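Local coordinates for protein-arginine-phosphatase (Geobacillus stearothermophilus, PDB 4PIC) that removes phosphate from phosphoarginine residues in proteins, probably counteracting the protein arginine kinase McsB, and shows almost no activity toward phosphotyrosine peptides, at residues A[6-12]-A[34-40]. Numbering follows the deposited sequence.
Sequences LFVCTGN and KSAGVFA. With PO4 (phosphate ion), chain C.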
loop_
_atom_site.group_PDB
_atom_site.type_symbol
_atom_site.label_atom_id
_atom_site.label_comp_id
_atom_site.label_asym_id
_atom_site.label_seq_id
_atom_site.Cartn_x
_atom_site.Cartn_y
_atom_site.Cartn_z
ATOM N N LEU A 6 -15.015 -8.910 3.641
ATOM C CA LEU A 6 -13.611 -8.902 3.256
ATOM C C LEU A 6 -12.811 -8.069 4.252
ATOM O O LEU A 6 -13.011 -6.862 4.366
ATOM C CB LEU A 6 -13.473 -8.303 1.855
ATOM C CG LEU A 6 -12.041 -8.222 1.335
ATOM C CD1 LEU A 6 -11.491 -9.615 1.106
ATOM C CD2 LEU A 6 -11.974 -7.394 0.059
ATOM N N PHE A 7 -11.921 -8.719 4.995
ATOM C CA PHE A 7 -11.066 -7.993 5.937
ATOM C C PHE A 7 -9.747 -7.648 5.268
ATOM O O PHE A 7 -9.195 -8.469 4.543
ATOM C CB PHE A 7 -10.769 -8.821 7.185
ATOM C CG PHE A 7 -11.965 -9.069 8.059
ATOM C CD1 PHE A 7 -12.542 -8.029 8.774
ATOM C CD2 PHE A 7 -12.484 -10.344 8.200
ATOM C CE1 PHE A 7 -13.636 -8.260 9.604
ATOM C CE2 PHE A 7 -13.576 -10.580 9.032
ATOM C CZ PHE A 7 -14.143 -9.538 9.734
ATOM N N VAL A 8 -9.247 -6.441 5.508
ATOM C CA VAL A 8 -8.063 -5.961 4.790
ATOM C C VAL A 8 -7.010 -5.313 5.702
ATOM O O VAL A 8 -7.341 -4.460 6.522
ATOM C CB VAL A 8 -8.463 -4.945 3.699
ATOM C CG1 VAL A 8 -7.213 -4.455 2.955
ATOM C CG2 VAL A 8 -9.458 -5.554 2.719
ATOM N N CYS A 9 -5.747 -5.730 5.565
ATOM C CA CYS A 9 -4.606 -5.009 6.134
ATOM C C CYS A 9 -3.566 -4.864 5.035
ATOM O O CYS A 9 -3.938 -4.846 3.876
ATOM C CB CYS A 9 -4.050 -5.666 7.405
ATOM S SG CYS A 9 -3.444 -7.358 7.253
ATOM N N THR A 10 -2.279 -4.764 5.360
ATOM C CA THR A 10 -1.287 -4.579 4.298
ATOM C C THR A 10 -0.742 -5.905 3.796
ATOM O O THR A 10 -0.856 -6.214 2.599
ATOM C CB THR A 10 -0.138 -3.638 4.704
ATOM O OG1 THR A 10 -0.691 -2.352 5.016
ATOM C CG2 THR A 10 0.890 -3.491 3.565
ATOM N N GLY A 11 -0.145 -6.689 4.691
ATOM C CA GLY A 11 0.533 -7.911 4.288
ATOM C C GLY A 11 -0.352 -9.149 4.276
ATOM O O GLY A 11 0.046 -10.188 3.741
ATOM N N ASN A 12 -1.551 -9.035 4.852
ATOM C CA ASN A 12 -2.488 -10.157 4.967
ATOM C C ASN A 12 -1.823 -11.370 5.623
ATOM O O ASN A 12 -2.019 -12.510 5.183
ATOM C CB ASN A 12 -3.059 -10.523 3.597
ATOM C CG ASN A 12 -4.229 -11.494 3.676
ATOM O OD1 ASN A 12 -4.337 -12.412 2.850
ATOM N ND2 ASN A 12 -5.117 -11.300 4.656
ATOM N N LYS A 34 -13.529 -13.500 3.653
ATOM C CA LYS A 34 -12.228 -13.563 3.004
ATOM C C LYS A 34 -11.357 -12.484 3.610
ATOM O O LYS A 34 -11.840 -11.595 4.313
ATOM C CB LYS A 34 -12.340 -13.324 1.491
ATOM C CG LYS A 34 -13.046 -14.423 0.694
ATOM C CD LYS A 34 -13.153 -14.030 -0.789
ATOM C CE LYS A 34 -13.870 -15.089 -1.627
ATOM N NZ LYS A 34 -13.004 -16.251 -1.971
ATOM N N SER A 35 -10.063 -12.554 3.328
ATOM C CA SER A 35 -9.159 -11.469 3.674
ATOM C C SER A 35 -8.147 -11.270 2.561
ATOM O O SER A 35 -7.873 -12.185 1.764
ATOM C CB SER A 35 -8.460 -11.719 5.011
ATOM O OG SER A 35 -7.555 -12.799 4.916
ATOM N N ALA A 36 -7.619 -10.057 2.489
ATOM C CA ALA A 36 -6.592 -9.744 1.513
ATOM C C ALA A 36 -5.772 -8.582 2.031
ATOM O O ALA A 36 -6.141 -7.937 3.020
ATOM C CB ALA A 36 -7.216 -9.423 0.175
ATOM N N GLY A 37 -4.640 -8.342 1.379
ATOM C CA GLY A 37 -3.743 -7.273 1.774
ATOM C C GLY A 37 -3.510 -6.257 0.673
ATOM O O GLY A 37 -3.427 -6.605 -0.505
ATOM N N VAL A 38 -3.439 -4.990 1.056
ATOM C CA VAL A 38 -3.178 -3.916 0.098
ATOM C C VAL A 38 -1.841 -4.084 -0.648
ATOM O O VAL A 38 -1.718 -3.677 -1.794
ATOM C CB VAL A 38 -3.238 -2.552 0.825
ATOM C CG1 VAL A 38 -2.632 -1.452 -0.009
ATOM C CG2 VAL A 38 -4.688 -2.225 1.213
ATOM N N PHE A 39 -0.871 -4.734 -0.018
ATOM C CA PHE A 39 0.452 -4.902 -0.625
ATOM C C PHE A 39 1.010 -6.191 -0.045
ATOM O O PHE A 39 1.754 -6.173 0.942
ATOM C CB PHE A 39 1.330 -3.698 -0.271
ATOM C CG PHE A 39 2.582 -3.533 -1.121
ATOM C CD1 PHE A 39 2.596 -3.843 -2.474
ATOM C CD2 PHE A 39 3.722 -3.012 -0.550
ATOM C CE1 PHE A 39 3.743 -3.646 -3.231
ATOM C CE2 PHE A 39 4.863 -2.809 -1.295
ATOM C CZ PHE A 39 4.871 -3.139 -2.638
ATOM N N ALA A 40 0.629 -7.316 -0.648
ATOM C CA ALA A 40 0.874 -8.620 -0.041
ATOM C C ALA A 40 1.353 -9.640 -1.050
ATOM O O ALA A 40 0.973 -9.598 -2.230
ATOM C CB ALA A 40 -0.416 -9.116 0.627
HETATM P P PO4 C . 0.156 -4.709 8.279
HETATM O O1 PO4 C . 0.243 -5.852 7.299
HETATM O O2 PO4 C . 1.322 -3.775 8.070
HETATM O O3 PO4 C . -1.133 -3.979 8.105
HETATM O O4 PO4 C . 0.267 -5.290 9.668
#
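F7 takes both of its backbone bonds from the neighbouring strand: its N donates to K34 O at 3.0 Å, and its O receives A36 N at 3.0 Å, almost in line with the carbonyl. Two residues on, C9 N reaches A36 O only weakly, over 3.4 Å, while C9 O is gripped firmly by V38 N (2.9 Å, 164° at the hydrogen). The pairing outlasts the strands, because T10 O accepts F39 N where both segments have already left their strands for loops. G37 packs closely against that turn, its CA 3.2 Å from T10 O.

These are the parallel first and last strands of a beta-alpha-beta unit, joined through helix 15-25, and the nucleophile C9 ends strand 3-9 and opens the phosphate-binding loop of the low molecular weight phosphatases. A phosphate ion sits there, held by G11 N on O1 (2.8 Å), by T10 N on O3, and by R15.

N12 folds back over the second strand. With CG anti to its backbone N (chi1 -169°), its amide lies above A36, and ND2 gives S35 OG a straight bond of 2.9 Å, the oxygen lying in the amide plane. Both ends of that amide have further partners, OD1 taking S66 N and ND2 bonding S16 OG, which fixes its rotation. T10 OG1 bonds H86, leaving CG2 to pack on F39 CB. On the face of the sheet that V8 shares with L6 and A36, V8 CG1 meets V38 CG2 at 3.8 Å, the two side chains crossing at about a right angle.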